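Local coordinates for protein single-stranded DNA specific exonuclease RecJ (Thermus thermophilus, PDB 2ZXR) that degrades single-stranded DNA exonucleolytically in the 5' to 3' direction, using divalent cations, preferably magnesium, and shows no detectable activity on single-stranded RNA, at residues D3-S11 with D526-G535; A354-V362 with R370-L381. All coordinates share one frame; numbering follows the deposited sequence.

Contact 1 of 2, residues D3-S11 with D526-G535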
ATOM      1  N   ASP A   3       4.406  -9.482 -17.546  1.00 62.73           N
ATOM      2  CA  ASP A   3       5.590 -10.314 -17.705  1.00 59.68           C
ATOM      3  C   ASP A   3       6.771  -9.650 -16.988  1.00 56.95           C
ATOM      4  O   ASP A   3       7.883 -10.196 -16.939  1.00 57.15           O
ATOM      5  CB  ASP A   3       5.889 -10.505 -19.192  1.00 61.07           C
ATOM      6  CG  ASP A   3       7.197 -11.215 -19.437  1.00 62.02           C
ATOM      7  OD1 ASP A   3       8.260 -10.559 -19.337  1.00 62.68           O
ATOM      8  OD2 ASP A   3       7.161 -12.431 -19.723  1.00 63.13           O
ATOM      9  N   ARG A   4       6.523  -8.461 -16.441  1.00 52.56           N
ATOM     10  CA  ARG A   4       7.537  -7.736 -15.690  1.00 48.09           C
ATOM     11  C   ARG A   4       7.055  -7.584 -14.234  1.00 46.38           C
ATOM     12  O   ARG A   4       7.431  -6.642 -13.529  1.00 46.13           O
ATOM     13  CB  ARG A   4       7.810  -6.367 -16.337  1.00 46.57           C
ATOM     14  CG  ARG A   4       8.767  -6.440 -17.529  1.00 44.09           C
ATOM     15  CD  ARG A   4       9.038  -5.084 -18.157  1.00 41.62           C
ATOM     16  NE  ARG A   4       7.900  -4.605 -18.932  1.00 38.72           N
ATOM     17  CZ  ARG A   4       7.321  -3.422 -18.754  1.00 37.99           C
ATOM     18  NH1 ARG A   4       7.773  -2.590 -17.814  1.00 35.87           N
ATOM     19  NH2 ARG A   4       6.300  -3.066 -19.527  1.00 37.92           N
ATOM     20  N   VAL A   5       6.224  -8.535 -13.803  1.00 43.61           N
ATOM     21  CA  VAL A   5       5.670  -8.574 -12.454  1.00 41.56           C
ATOM     22  C   VAL A   5       6.322  -9.715 -11.672  1.00 40.55           C
ATOM     23  O   VAL A   5       6.132 -10.874 -12.009  1.00 40.24           O
ATOM     24  CB  VAL A   5       4.134  -8.848 -12.463  1.00 41.68           C
ATOM     25  CG1 VAL A   5       3.600  -8.903 -11.026  1.00 40.86           C
ATOM     26  CG2 VAL A   5       3.406  -7.777 -13.262  1.00 41.99           C
ATOM     27  N   ARG A   6       7.071  -9.388 -10.629  1.00 39.22           N
ATOM     28  CA  ARG A   6       7.730 -10.406  -9.808  1.00 39.37           C
ATOM     29  C   ARG A   6       6.989 -10.617  -8.486  1.00 37.85           C
ATOM     30  O   ARG A   6       6.622  -9.646  -7.823  1.00 37.54           O
ATOM     31  CB  ARG A   6       9.172  -9.976  -9.472  1.00 40.93           C
ATOM     32  CG  ARG A   6      10.224 -10.191 -10.569  1.00 43.94           C
ATOM     33  CD  ARG A   6       9.780  -9.650 -11.921  1.00 46.12           C
ATOM     34  NE  ARG A   6      10.905  -9.249 -12.770  1.00 47.81           N
ATOM     35  CZ  ARG A   6      10.984  -9.502 -14.073  1.00 48.59           C
ATOM     36  NH1 ARG A   6      10.011 -10.175 -14.685  1.00 48.45           N
ATOM     37  NH2 ARG A   6      12.011  -9.036 -14.777  1.00 49.35           N
ATOM     38  N   TRP A   7       6.758 -11.871  -8.111  1.00 35.50           N
ATOM     39  CA  TRP A   7       6.132 -12.160  -6.820  1.00 33.38           C
ATOM     40  C   TRP A   7       7.255 -12.496  -5.833  1.00 33.37           C
ATOM     41  O   TRP A   7       8.170 -13.254  -6.153  1.00 33.12           O
ATOM     42  CB  TRP A   7       5.195 -13.351  -6.911  1.00 31.15           C
ATOM     43  CG  TRP A   7       3.932 -13.091  -7.666  1.00 29.41           C
ATOM     44  CD1 TRP A   7       3.732 -12.159  -8.641  1.00 29.14           C
ATOM     45  CD2 TRP A   7       2.733 -13.849  -7.582  1.00 27.81           C
ATOM     46  NE1 TRP A   7       2.476 -12.301  -9.180  1.00 28.05           N
ATOM     47  CE2 TRP A   7       1.841 -13.330  -8.548  1.00 26.87           C
ATOM     48  CE3 TRP A   7       2.322 -14.926  -6.786  1.00 27.20           C
ATOM     49  CZ2 TRP A   7       0.567 -13.847  -8.741  1.00 26.73           C
ATOM     50  CZ3 TRP A   7       1.043 -15.445  -6.978  1.00 27.13           C
ATOM     51  CH2 TRP A   7       0.183 -14.903  -7.949  1.00 27.64           C
ATOM     52  N   ARG A   8       7.183 -11.919  -4.643  1.00 32.84           N
ATOM     53  CA  ARG A   8       8.163 -12.154  -3.602  1.00 33.30           C
ATOM     54  C   ARG A   8       7.476 -12.485  -2.273  1.00 33.38           C
ATOM     55  O   ARG A   8       6.438 -11.894  -1.924  1.00 33.43           O
ATOM     56  CB  ARG A   8       9.046 -10.924  -3.407  1.00 34.68           C
ATOM     57  CG  ARG A   8       9.874 -10.994  -2.125  1.00 37.75           C
ATOM     58  CD  ARG A   8      10.801  -9.803  -1.972  1.00 40.65           C
ATOM     59  NE  ARG A   8      11.710  -9.670  -3.112  1.00 43.34           N
ATOM     60  CZ  ARG A   8      12.778 -10.439  -3.327  1.00 44.76           C
ATOM     61  NH1 ARG A   8      13.085 -11.407  -2.470  1.00 45.12           N
ATOM     62  NH2 ARG A   8      13.541 -10.242  -4.402  1.00 44.60           N
ATOM     63  N   VAL A   9       8.063 -13.418  -1.532  1.00 31.76           N
ATOM     64  CA  VAL A   9       7.519 -13.801  -0.238  1.00 31.64           C
ATOM     65  C   VAL A   9       8.302 -13.096   0.851  1.00 31.78           C
ATOM     66  O   VAL A   9       9.532 -13.216   0.920  1.00 33.46           O
ATOM     67  CB  VAL A   9       7.612 -15.322  -0.014  1.00 30.58           C
ATOM     68  CG1 VAL A   9       7.020 -15.680   1.331  1.00 31.38           C
ATOM     69  CG2 VAL A   9       6.875 -16.058  -1.116  1.00 29.61           C
ATOM     70  N   LEU A  10       7.613 -12.352   1.701  1.00 30.87           N
ATOM     71  CA  LEU A  10       8.289 -11.650   2.779  1.00 30.82           C
ATOM     72  C   LEU A  10       9.064 -12.635   3.676  1.00 31.07           C
ATOM     73  O   LEU A  10       8.614 -13.752   3.941  1.00 30.76           O
ATOM     74  CB  LEU A  10       7.280 -10.845   3.615  1.00 31.09           C
ATOM     75  CG  LEU A  10       6.376  -9.849   2.856  1.00 33.36           C
ATOM     76  CD1 LEU A  10       5.772  -8.842   3.865  1.00 32.62           C
ATOM     77  CD2 LEU A  10       7.177  -9.099   1.786  1.00 31.85           C
ATOM     78  N   SER A  11      10.222 -12.198   4.152  1.00 30.93           N
ATOM     79  CA  SER A  11      11.090 -13.022   4.978  1.00 31.46           C
ATOM     80  C   SER A  11      10.477 -13.419   6.312  1.00 31.43           C
ATOM     81  O   SER A  11       9.615 -12.710   6.842  1.00 31.68           O
ATOM     82  CB  SER A  11      12.370 -12.248   5.262  1.00 31.93           C
ATOM     83  OG  SER A  11      12.069 -11.175   6.151  1.00 33.80           O
ATOM     84  N   ASP A 526      -3.877 -10.724  -8.053  1.00 32.77           N
ATOM     85  CA  ASP A 526      -3.124 -11.222  -9.202  1.00 33.45           C
ATOM     86  C   ASP A 526      -3.281 -12.731  -9.200  1.00 33.41           C
ATOM     87  O   ASP A 526      -3.487 -13.344  -8.147  1.00 31.87           O
ATOM     88  CB  ASP A 526      -1.638 -10.835  -9.195  1.00 33.89           C
ATOM     89  CG  ASP A 526      -1.001 -10.924 -10.606  1.00 36.90           C
ATOM     90  OD1 ASP A 526      -1.727 -11.237 -11.584  1.00 37.61           O
ATOM     91  OD2 ASP A 526       0.222 -10.680 -10.755  1.00 37.84           O
ATOM     92  N   LEU A 527      -3.201 -13.313 -10.389  1.00 33.76           N
ATOM     93  CA  LEU A 527      -3.376 -14.748 -10.573  1.00 35.11           C
ATOM     94  C   LEU A 527      -2.520 -15.191 -11.766  1.00 35.92           C
ATOM     95  O   LEU A 527      -2.464 -14.485 -12.789  1.00 34.45           O
ATOM     96  CB  LEU A 527      -4.864 -15.011 -10.818  1.00 36.13           C
ATOM     97  CG  LEU A 527      -5.425 -16.361 -11.247  1.00 36.64           C
ATOM     98  CD1 LEU A 527      -6.941 -16.240 -11.263  1.00 37.42           C
ATOM     99  CD2 LEU A 527      -4.922 -16.745 -12.640  1.00 37.03           C
ATOM    100  N   ARG A 528      -1.872 -16.355 -11.645  1.00 36.09           N
ATOM    101  CA  ARG A 528      -1.001 -16.834 -12.716  1.00 37.06           C
ATOM    102  C   ARG A 528      -0.633 -18.322 -12.664  1.00 38.40           C
ATOM    103  O   ARG A 528      -0.875 -19.017 -11.677  1.00 38.30           O
ATOM    104  CB  ARG A 528       0.304 -16.039 -12.687  1.00 36.70           C
ATOM    105  CG  ARG A 528       1.163 -16.391 -11.475  1.00 36.91           C
ATOM    106  CD  ARG A 528       2.496 -15.654 -11.435  1.00 37.13           C
ATOM    107  NE  ARG A 528       3.355 -16.168 -10.365  1.00 37.53           N
ATOM    108  CZ  ARG A 528       4.593 -15.743 -10.123  1.00 37.43           C
ATOM    109  NH1 ARG A 528       5.127 -14.790 -10.874  1.00 38.83           N
ATOM    110  NH2 ARG A 528       5.298 -16.266  -9.131  1.00 37.61           N
ATOM    111  N   LYS A 529      -0.042 -18.799 -13.751  1.00 39.33           N
ATOM    112  CA  LYS A 529       0.439 -20.168 -13.807  1.00 41.30           C
ATOM    113  C   LYS A 529       1.682 -20.018 -12.940  1.00 41.68           C
ATOM    114  O   LYS A 529       2.383 -19.019 -13.042  1.00 41.78           O
ATOM    115  CB  LYS A 529       0.820 -20.540 -15.241  1.00 42.23           C
ATOM    116  CG  LYS A 529       1.704 -21.776 -15.369  1.00 44.22           C
ATOM    117  CD  LYS A 529       2.012 -22.079 -16.840  1.00 45.25           C
ATOM    118  CE  LYS A 529       2.889 -23.314 -16.992  1.00 45.77           C
ATOM    119  NZ  LYS A 529       4.145 -23.183 -16.203  1.00 47.18           N
ATOM    120  N   PRO A 530       1.967 -20.995 -12.069  1.00 42.48           N
ATOM    121  CA  PRO A 530       3.146 -20.904 -11.194  1.00 43.23           C
ATOM    122  C   PRO A 530       4.412 -20.471 -11.925  1.00 44.00           C
ATOM    123  O   PRO A 530       4.652 -20.877 -13.051  1.00 43.88           O
ATOM    124  CB  PRO A 530       3.249 -22.314 -10.619  1.00 43.57           C
ATOM    125  CG  PRO A 530       1.803 -22.756 -10.585  1.00 43.09           C
ATOM    126  CD  PRO A 530       1.300 -22.298 -11.925  1.00 42.26           C
ATOM    127  N   GLU A 531       5.223 -19.637 -11.286  1.00 45.49           N
ATOM    128  CA  GLU A 531       6.453 -19.163 -11.910  1.00 46.83           C
ATOM    129  C   GLU A 531       7.524 -18.860 -10.878  1.00 47.05           C
ATOM    130  O   GLU A 531       7.404 -19.215  -9.701  1.00 47.18           O
ATOM    131  CB  GLU A 531       6.179 -17.890 -12.720  1.00 48.30           C
ATOM    132  CG  GLU A 531       5.157 -18.081 -13.836  1.00 51.53           C
ATOM    133  CD  GLU A 531       4.717 -16.773 -14.490  1.00 53.13           C
ATOM    134  OE1 GLU A 531       3.766 -16.812 -15.313  1.00 53.39           O
ATOM    135  OE2 GLU A 531       5.316 -15.714 -14.183  1.00 54.14           O
ATOM    136  N   ALA A 532       8.574 -18.190 -11.336  1.00 46.92           N
ATOM    137  CA  ALA A 532       9.667 -17.806 -10.463  1.00 46.39           C
ATOM    138  C   ALA A 532       8.998 -17.171  -9.257  1.00 45.53           C
ATOM    139  O   ALA A 532       8.008 -16.445  -9.405  1.00 45.42           O
ATOM    140  CB  ALA A 532      10.578 -16.787 -11.168  1.00 46.88           C
ATOM    141  N   LEU A 533       9.525 -17.457  -8.073  1.00 43.90           N
ATOM    142  CA  LEU A 533       8.970 -16.919  -6.840  1.00 41.88           C
ATOM    143  C   LEU A 533      10.149 -16.474  -5.998  1.00 40.22           C
ATOM    144  O   LEU A 533      10.943 -17.298  -5.580  1.00 39.33           O
ATOM    145  CB  LEU A 533       8.190 -18.019  -6.126  1.00 43.09           C
ATOM    146  CG  LEU A 533       7.018 -17.634  -5.225  1.00 44.07           C
ATOM    147  CD1 LEU A 533       6.500 -18.887  -4.499  1.00 44.00           C
ATOM    148  CD2 LEU A 533       7.464 -16.570  -4.236  1.00 44.72           C
ATOM    149  N   GLU A 534      10.278 -15.173  -5.762  1.00 39.08           N
ATOM    150  CA  GLU A 534      11.384 -14.651  -4.974  1.00 38.83           C
ATOM    151  C   GLU A 534      11.204 -14.826  -3.471  1.00 37.32           C
ATOM    152  O   GLU A 534      10.080 -14.850  -2.962  1.00 37.73           O
ATOM    153  CB  GLU A 534      11.590 -13.169  -5.276  1.00 41.69           C
ATOM    154  CG  GLU A 534      11.829 -12.860  -6.741  1.00 46.10           C
ATOM    155  CD  GLU A 534      12.727 -11.650  -6.935  1.00 49.00           C
ATOM    156  OE1 GLU A 534      12.280 -10.512  -6.645  1.00 50.77           O
ATOM    157  OE2 GLU A 534      13.893 -11.842  -7.368  1.00 50.48           O
ATOM    158  N   GLY A 535      12.315 -14.957  -2.760  1.00 35.35           N
ATOM    159  CA  GLY A 535      12.250 -15.103  -1.322  1.00 34.38           C
ATOM    160  C   GLY A 535      13.113 -16.204  -0.756  1.00 33.51           C
ATOM    161  O   GLY A 535      13.699 -16.991  -1.488  1.00 33.36           O
TER
HETATM  162  O   HOH W   1       4.134 -12.732 -12.777  1.00 55.18           O
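Trp7 turns its indole out with CG beside its own backbone N (chi1 -71°), while Arg528 sets CG between its N and carbonyl carbon (chi1 70°); straight from CG to NE, the arginine then lies antiparallel along the indole. Their meeting joins strand 5-9, an outermost strand hydrogen-bonded to 426-433, to the end of the OB-domain strand 517-528, which belongs to the same mixed sheet but runs steeply across 5-9 without pairing with it. The guanidinium lies flat on the indole, planes within 5° and centres 3.7 Å apart. This is a cation-pi stack, with CZ above the five-membered ring and CD making a CH-pi contact over the six-membered one. Glu531 CB covers the opposite guanidinium face, which sandwiches the group. Its rotation is further fixed by a bond from Arg528 NH2 to Ala532 O and by a salt bridge from NE to Glu504. At the indole edge, Trp7 NE1 donates to Asp526 OD2 over 3.2 Å; the acceptor lies close to the ring plane, but the carboxylate is met from above its own plane. The ring is thus held over a face and at an edge by neighbours on one strand end.

Farther along, the returning chain forms a single bridge, Arg8 with Glu534: Glu534 N donates to Trp7 O and Val9 N to Glu534 O, each 2.9 Å. Arg8, bent at chi3, brings NH2 to Glu534 OE1 at 2.6 Å, a salt bridge with the carboxylate turned steeply against the guanidinium, while Glu534 CB rests over one guanidinium face. A water joins the two segments as well, donating to Val5 O at 2.8 Å and accepting from Arg528 NH1 at 3.0 Å, at the edge of the guanidinium and in its plane.

Contact 2 of 2, residues A354-V362 with R370-L381; sequences ATLRPVFLV and RSLAPISAVEAL
Pro358 meets the second segment with each atom of its ring beyond CA. CB lies 3.6 Å from Ser371 OG; CG, the outermost atom, presses on Ile375 CD1 at 3.5 Å, a tight carbon pair, with Pro358 and Ile375 meeting nearly perpendicular; CD faces Leu372 CD2 at 4.1 Å. Leu372 reaches this place because a chi1 of 75° tucks CG over its own backbone, which also carries CD1 toward Leu356. Ser371, just ahead of the type II' turn Leu372-Ile375, has OG unusually close to the O of Ile375, which closes the turn; the distance is too short to be trusted in detail.

Next to the proline, Val359 and Arg370 form an antiparallel hydrogen-bonded pair. Val359 N reaches Arg370 O at 2.7 Å with a nearly straight N-H, and Arg370 N returns to Val359 O at 2.9 Å. Phe360, by contrast, offers the helix its ring edge: CZ touches Ala380 CB at 3.7 Å and CE2 approaches Leu381 CD2. Ser376 caps that helix through a weak bond from Glu379 N. The arrangement is a beta hairpin, strands 359-363 and 366-370, followed by a turn into helix 377-383, which packs against the hairpin in the DHHA1 domain.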
ATOM      1  N   ALA A 354      -1.515   0.396 -16.862  1.00 29.80           N
ATOM      2  CA  ALA A 354      -1.883  -0.624 -17.828  1.00 30.52           C
ATOM      3  C   ALA A 354      -0.640  -1.047 -18.580  1.00 31.31           C
ATOM      4  O   ALA A 354      -0.565  -2.127 -19.157  1.00 31.56           O
ATOM      5  CB  ALA A 354      -2.891  -0.032 -18.828  1.00 28.59           C
ATOM      6  N   THR A 355       0.352  -0.182 -18.514  1.00 32.09           N
ATOM      7  CA  THR A 355       1.568  -0.317 -19.287  1.00 32.45           C
ATOM      8  C   THR A 355       2.906  -0.541 -18.553  1.00 32.60           C
ATOM      9  O   THR A 355       3.859  -1.104 -19.115  1.00 32.92           O
ATOM     10  CB  THR A 355       1.616   0.972 -20.145  1.00 32.90           C
ATOM     11  OG1 THR A 355       1.463   0.647 -21.527  1.00 35.13           O
ATOM     12  CG2 THR A 355       2.842   1.769 -19.854  1.00 31.77           C
ATOM     13  N   LEU A 356       2.986  -0.093 -17.311  1.00 31.83           N
ATOM     14  CA  LEU A 356       4.227  -0.210 -16.550  1.00 31.82           C
ATOM     15  C   LEU A 356       5.361   0.538 -17.270  1.00 31.11           C
ATOM     16  O   LEU A 356       6.482   0.041 -17.379  1.00 30.94           O
ATOM     17  CB  LEU A 356       4.593  -1.682 -16.363  1.00 32.29           C
ATOM     18  CG  LEU A 356       4.509  -2.226 -14.927  1.00 33.03           C
ATOM     19  CD1 LEU A 356       3.346  -1.598 -14.147  1.00 30.88           C
ATOM     20  CD2 LEU A 356       4.390  -3.736 -14.992  1.00 30.93           C
ATOM     21  N   ARG A 357       5.049   1.737 -17.764  1.00 29.95           N
ATOM     22  CA  ARG A 357       6.018   2.581 -18.462  1.00 28.19           C
ATOM     23  C   ARG A 357       5.814   4.046 -18.062  1.00 27.58           C
ATOM     24  O   ARG A 357       4.716   4.458 -17.693  1.00 26.16           O
ATOM     25  CB  ARG A 357       5.832   2.491 -19.976  1.00 28.16           C
ATOM     26  CG  ARG A 357       6.080   1.145 -20.604  1.00 29.41           C
ATOM     27  CD  ARG A 357       7.522   0.759 -20.495  1.00 30.15           C
ATOM     28  NE  ARG A 357       7.753  -0.519 -21.150  1.00 34.41           N
ATOM     29  CZ  ARG A 357       8.940  -1.104 -21.240  1.00 34.38           C
ATOM     30  NH1 ARG A 357      10.007  -0.514 -20.716  1.00 34.43           N
ATOM     31  NH2 ARG A 357       9.048  -2.284 -21.833  1.00 35.42           N
ATOM     32  N   PRO A 358       6.882   4.851 -18.133  1.00 26.92           N
ATOM     33  CA  PRO A 358       6.760   6.266 -17.781  1.00 25.83           C
ATOM     34  C   PRO A 358       5.780   6.858 -18.808  1.00 25.64           C
ATOM     35  O   PRO A 358       5.757   6.417 -19.971  1.00 24.99           O
ATOM     36  CB  PRO A 358       8.181   6.794 -17.972  1.00 27.17           C
ATOM     37  CG  PRO A 358       9.048   5.580 -17.799  1.00 27.87           C
ATOM     38  CD  PRO A 358       8.268   4.498 -18.486  1.00 27.48           C
ATOM     39  N   VAL A 359       4.954   7.818 -18.402  1.00 23.99           N
ATOM     40  CA  VAL A 359       4.015   8.406 -19.344  1.00 23.19           C
ATOM     41  C   VAL A 359       4.119   9.913 -19.294  1.00 23.40           C
ATOM     42  O   VAL A 359       4.194  10.521 -18.216  1.00 22.77           O
ATOM     43  CB  VAL A 359       2.551   7.946 -19.063  1.00 24.17           C
ATOM     44  CG1 VAL A 359       1.555   8.651 -20.010  1.00 23.24           C
ATOM     45  CG2 VAL A 359       2.450   6.440 -19.272  1.00 23.70           C
ATOM     46  N   PHE A 360       4.178  10.496 -20.489  1.00 22.93           N
ATOM     47  CA  PHE A 360       4.276  11.928 -20.707  1.00 21.11           C
ATOM     48  C   PHE A 360       3.100  12.294 -21.614  1.00 21.47           C
ATOM     49  O   PHE A 360       2.958  11.739 -22.705  1.00 21.56           O
ATOM     50  CB  PHE A 360       5.572  12.289 -21.454  1.00 20.97           C
ATOM     51  CG  PHE A 360       6.829  11.863 -20.757  1.00 18.67           C
ATOM     52  CD1 PHE A 360       7.153  10.509 -20.632  1.00 18.77           C
ATOM     53  CD2 PHE A 360       7.669  12.809 -20.199  1.00 16.99           C
ATOM     54  CE1 PHE A 360       8.308  10.104 -19.948  1.00 16.79           C
ATOM     55  CE2 PHE A 360       8.813  12.422 -19.515  1.00 19.04           C
ATOM     56  CZ  PHE A 360       9.133  11.066 -19.387  1.00 18.42           C
ATOM     57  N   LEU A 361       2.277  13.233 -21.173  1.00 20.18           N
ATOM     58  CA  LEU A 361       1.123  13.690 -21.939  1.00 20.27           C
ATOM     59  C   LEU A 361       1.202  15.200 -22.060  1.00 20.65           C
ATOM     60  O   LEU A 361       1.601  15.902 -21.100  1.00 20.48           O
ATOM     61  CB  LEU A 361      -0.179  13.336 -21.203  1.00 21.14           C
ATOM     62  CG  LEU A 361      -0.921  12.035 -21.528  1.00 22.14           C
ATOM     63  CD1 LEU A 361       0.035  10.933 -21.938  1.00 21.21           C
ATOM     64  CD2 LEU A 361      -1.801  11.660 -20.329  1.00 19.44           C
ATOM     65  N   VAL A 362       0.823  15.698 -23.231  1.00 21.10           N
ATOM     66  CA  VAL A 362       0.826  17.131 -23.510  1.00 21.14           C
ATOM     67  C   VAL A 362      -0.552  17.468 -24.028  1.00 21.28           C
ATOM     68  O   VAL A 362      -1.087  16.746 -24.864  1.00 22.49           O
ATOM     69  CB  VAL A 362       1.838  17.487 -24.613  1.00 21.58           C
ATOM     70  CG1 VAL A 362       1.737  18.982 -24.951  1.00 20.37           C
ATOM     71  CG2 VAL A 362       3.240  17.139 -24.166  1.00 22.44           C
ATOM     72  N   ARG A 370       4.025  10.942 -15.347  1.00 22.68           N
ATOM     73  CA  ARG A 370       3.864   9.978 -14.275  1.00 22.76           C
ATOM     74  C   ARG A 370       4.934   8.976 -14.631  1.00 23.63           C
ATOM     75  O   ARG A 370       5.040   8.555 -15.785  1.00 23.70           O
ATOM     76  CB  ARG A 370       2.476   9.296 -14.269  1.00 21.88           C
ATOM     77  CG  ARG A 370       1.324  10.225 -13.823  1.00 19.74           C
ATOM     78  CD  ARG A 370       1.505  10.742 -12.381  1.00 21.49           C
ATOM     79  NE  ARG A 370       0.478  11.721 -11.996  1.00 22.27           N
ATOM     80  CZ  ARG A 370       0.495  13.016 -12.322  1.00 24.02           C
ATOM     81  NH1 ARG A 370       1.495  13.543 -13.042  1.00 23.17           N
ATOM     82  NH2 ARG A 370      -0.512  13.797 -11.946  1.00 24.25           N
ATOM     83  N   SER A 371       5.749   8.607 -13.658  1.00 23.63           N
ATOM     84  CA  SER A 371       6.802   7.655 -13.914  1.00 24.94           C
ATOM     85  C   SER A 371       6.911   6.657 -12.769  1.00 26.14           C
ATOM     86  O   SER A 371       6.185   6.744 -11.769  1.00 24.82           O
ATOM     87  CB  SER A 371       8.140   8.385 -14.090  1.00 25.54           C
ATOM     88  OG  SER A 371       9.144   7.503 -14.591  1.00 27.37           O
ATOM     89  N   LEU A 372       7.838   5.715 -12.922  1.00 26.36           N
ATOM     90  CA  LEU A 372       8.049   4.677 -11.919  1.00 28.06           C
ATOM     91  C   LEU A 372       9.425   4.092 -12.113  1.00 29.48           C
ATOM     92  O   LEU A 372      10.199   4.542 -12.950  1.00 29.35           O
ATOM     93  CB  LEU A 372       7.067   3.519 -12.135  1.00 25.96           C
ATOM     94  CG  LEU A 372       7.367   2.579 -13.324  1.00 26.24           C
ATOM     95  CD1 LEU A 372       6.395   1.386 -13.299  1.00 25.23           C
ATOM     96  CD2 LEU A 372       7.224   3.317 -14.676  1.00 25.00           C
ATOM     97  N   ALA A 373       9.692   3.063 -11.320  1.00 31.37           N
ATOM     98  CA  ALA A 373      10.899   2.254 -11.434  1.00 32.78           C
ATOM     99  C   ALA A 373      12.200   2.983 -11.360  1.00 34.77           C
ATOM    100  O   ALA A 373      12.410   3.769 -10.418  1.00 38.00           O
ATOM    101  CB  ALA A 373      10.817   1.478 -12.696  1.00 30.13           C
ATOM    102  N   PRO A 374      13.122   2.734 -12.316  1.00 34.09           N
ATOM    103  CA  PRO A 374      14.323   3.527 -12.095  1.00 34.19           C
ATOM    104  C   PRO A 374      14.265   4.806 -12.913  1.00 34.20           C
ATOM    105  O   PRO A 374      15.276   5.467 -13.101  1.00 35.01           O
ATOM    106  CB  PRO A 374      15.426   2.597 -12.561  1.00 34.25           C
ATOM    107  CG  PRO A 374      14.804   1.968 -13.776  1.00 34.39           C
ATOM    108  CD  PRO A 374      13.399   1.648 -13.284  1.00 34.62           C
ATOM    109  N   ILE A 375      13.091   5.159 -13.424  1.00 33.18           N
ATOM    110  CA  ILE A 375      13.042   6.377 -14.217  1.00 31.51           C
ATOM    111  C   ILE A 375      12.381   7.523 -13.510  1.00 30.87           C
ATOM    112  O   ILE A 375      11.185   7.492 -13.213  1.00 30.48           O
ATOM    113  CB  ILE A 375      12.350   6.166 -15.551  1.00 31.64           C
ATOM    114  CG1 ILE A 375      13.048   5.038 -16.305  1.00 30.80           C
ATOM    115  CG2 ILE A 375      12.404   7.463 -16.367  1.00 31.13           C
ATOM    116  CD1 ILE A 375      12.389   4.723 -17.593  1.00 33.66           C
ATOM    117  N   SER A 376      13.193   8.540 -13.261  1.00 29.48           N
ATOM    118  CA  SER A 376      12.766   9.751 -12.600  1.00 28.27           C
ATOM    119  C   SER A 376      12.063  10.702 -13.570  1.00 28.10           C
ATOM    120  O   SER A 376      12.617  11.085 -14.620  1.00 27.48           O
ATOM    121  CB  SER A 376      13.974  10.444 -11.972  1.00 26.70           C
ATOM    122  OG  SER A 376      13.620  11.733 -11.511  1.00 27.03           O
ATOM    123  N   ALA A 377      10.841  11.073 -13.196  1.00 27.03           N
ATOM    124  CA  ALA A 377      10.013  11.968 -13.975  1.00 27.58           C
ATOM    125  C   ALA A 377      10.707  13.300 -14.246  1.00 28.46           C
ATOM    126  O   ALA A 377      10.912  13.683 -15.409  1.00 27.37           O
ATOM    127  CB  ALA A 377       8.678  12.214 -13.251  1.00 26.31           C
ATOM    128  N   VAL A 378      11.088  13.987 -13.172  1.00 28.12           N
ATOM    129  CA  VAL A 378      11.701  15.286 -13.315  1.00 29.26           C
ATOM    130  C   VAL A 378      13.076  15.258 -13.977  1.00 30.36           C
ATOM    131  O   VAL A 378      13.453  16.217 -14.651  1.00 31.13           O
ATOM    132  CB  VAL A 378      11.735  16.035 -11.944  1.00 28.98           C
ATOM    133  CG1 VAL A 378      12.695  15.354 -10.954  1.00 28.37           C
ATOM    134  CG2 VAL A 378      12.106  17.477 -12.160  1.00 28.90           C
ATOM    135  N   GLU A 379      13.821  14.170 -13.817  1.00 31.22           N
ATOM    136  CA  GLU A 379      15.138  14.083 -14.449  1.00 31.88           C
ATOM    137  C   GLU A 379      14.955  13.841 -15.954  1.00 31.00           C
ATOM    138  O   GLU A 379      15.781  14.252 -16.760  1.00 31.11           O
ATOM    139  CB  GLU A 379      15.988  12.961 -13.822  1.00 32.85           C
ATOM    140  CG  GLU A 379      16.545  13.287 -12.435  1.00 36.32           C
ATOM    141  CD  GLU A 379      17.388  14.573 -12.406  1.00 38.57           C
ATOM    142  OE1 GLU A 379      18.384  14.661 -13.165  1.00 39.77           O
ATOM    143  OE2 GLU A 379      17.051  15.502 -11.622  1.00 40.29           O
ATOM    144  N   ALA A 380      13.869  13.177 -16.329  1.00 30.34           N
ATOM    145  CA  ALA A 380      13.592  12.922 -17.746  1.00 29.16           C
ATOM    146  C   ALA A 380      13.290  14.270 -18.425  1.00 29.26           C
ATOM    147  O   ALA A 380      13.715  14.525 -19.560  1.00 28.31           O
ATOM    148  CB  ALA A 380      12.410  11.985 -17.885  1.00 28.97           C
ATOM    149  N   LEU A 381      12.576  15.137 -17.713  1.00 27.94           N
ATOM    150  CA  LEU A 381      12.261  16.452 -18.241  1.00 28.69           C
ATOM    151  C   LEU A 381      13.554  17.257 -18.300  1.00 30.11           C
ATOM    152  O   LEU A 381      13.783  18.026 -19.240  1.00 28.75           O
ATOM    153  CB  LEU A 381      11.241  17.182 -17.355  1.00 25.12           C
ATOM    154  CG  LEU A 381       9.833  16.572 -17.278  1.00 24.95           C
ATOM    155  CD1 LEU A 381       8.899  17.539 -16.505  1.00 22.64           C
ATOM    156  CD2 LEU A 381       9.289  16.312 -18.691  1.00 22.75           C
TER

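In the fold
The centres of the two contacts lie about 24 Å apart, in different domains and different sheets. Contact 1 brings the N-terminal strand 5-9 together with the end of strand 517-528 in the mixed sheet to which strands of the RecJ OB domain belong; contact 2 belongs to the five-stranded mixed sheet of the DHHA1 domain. Along the chain, both segments of contact 2 fall between those of contact 1, whose nearest ends are 515 residues apart. The two meet directly through Arg4, which probably donates from NH1 to Leu356 O and from NH2 to Thr355 O, at the end of helix 341-355. Arg4, just ahead of strand 5-9, thus appears to connect the sheet of contact 1 with the DHHA1 domain, whose Arg370 side chain is about 13 Å from the bound magnesium.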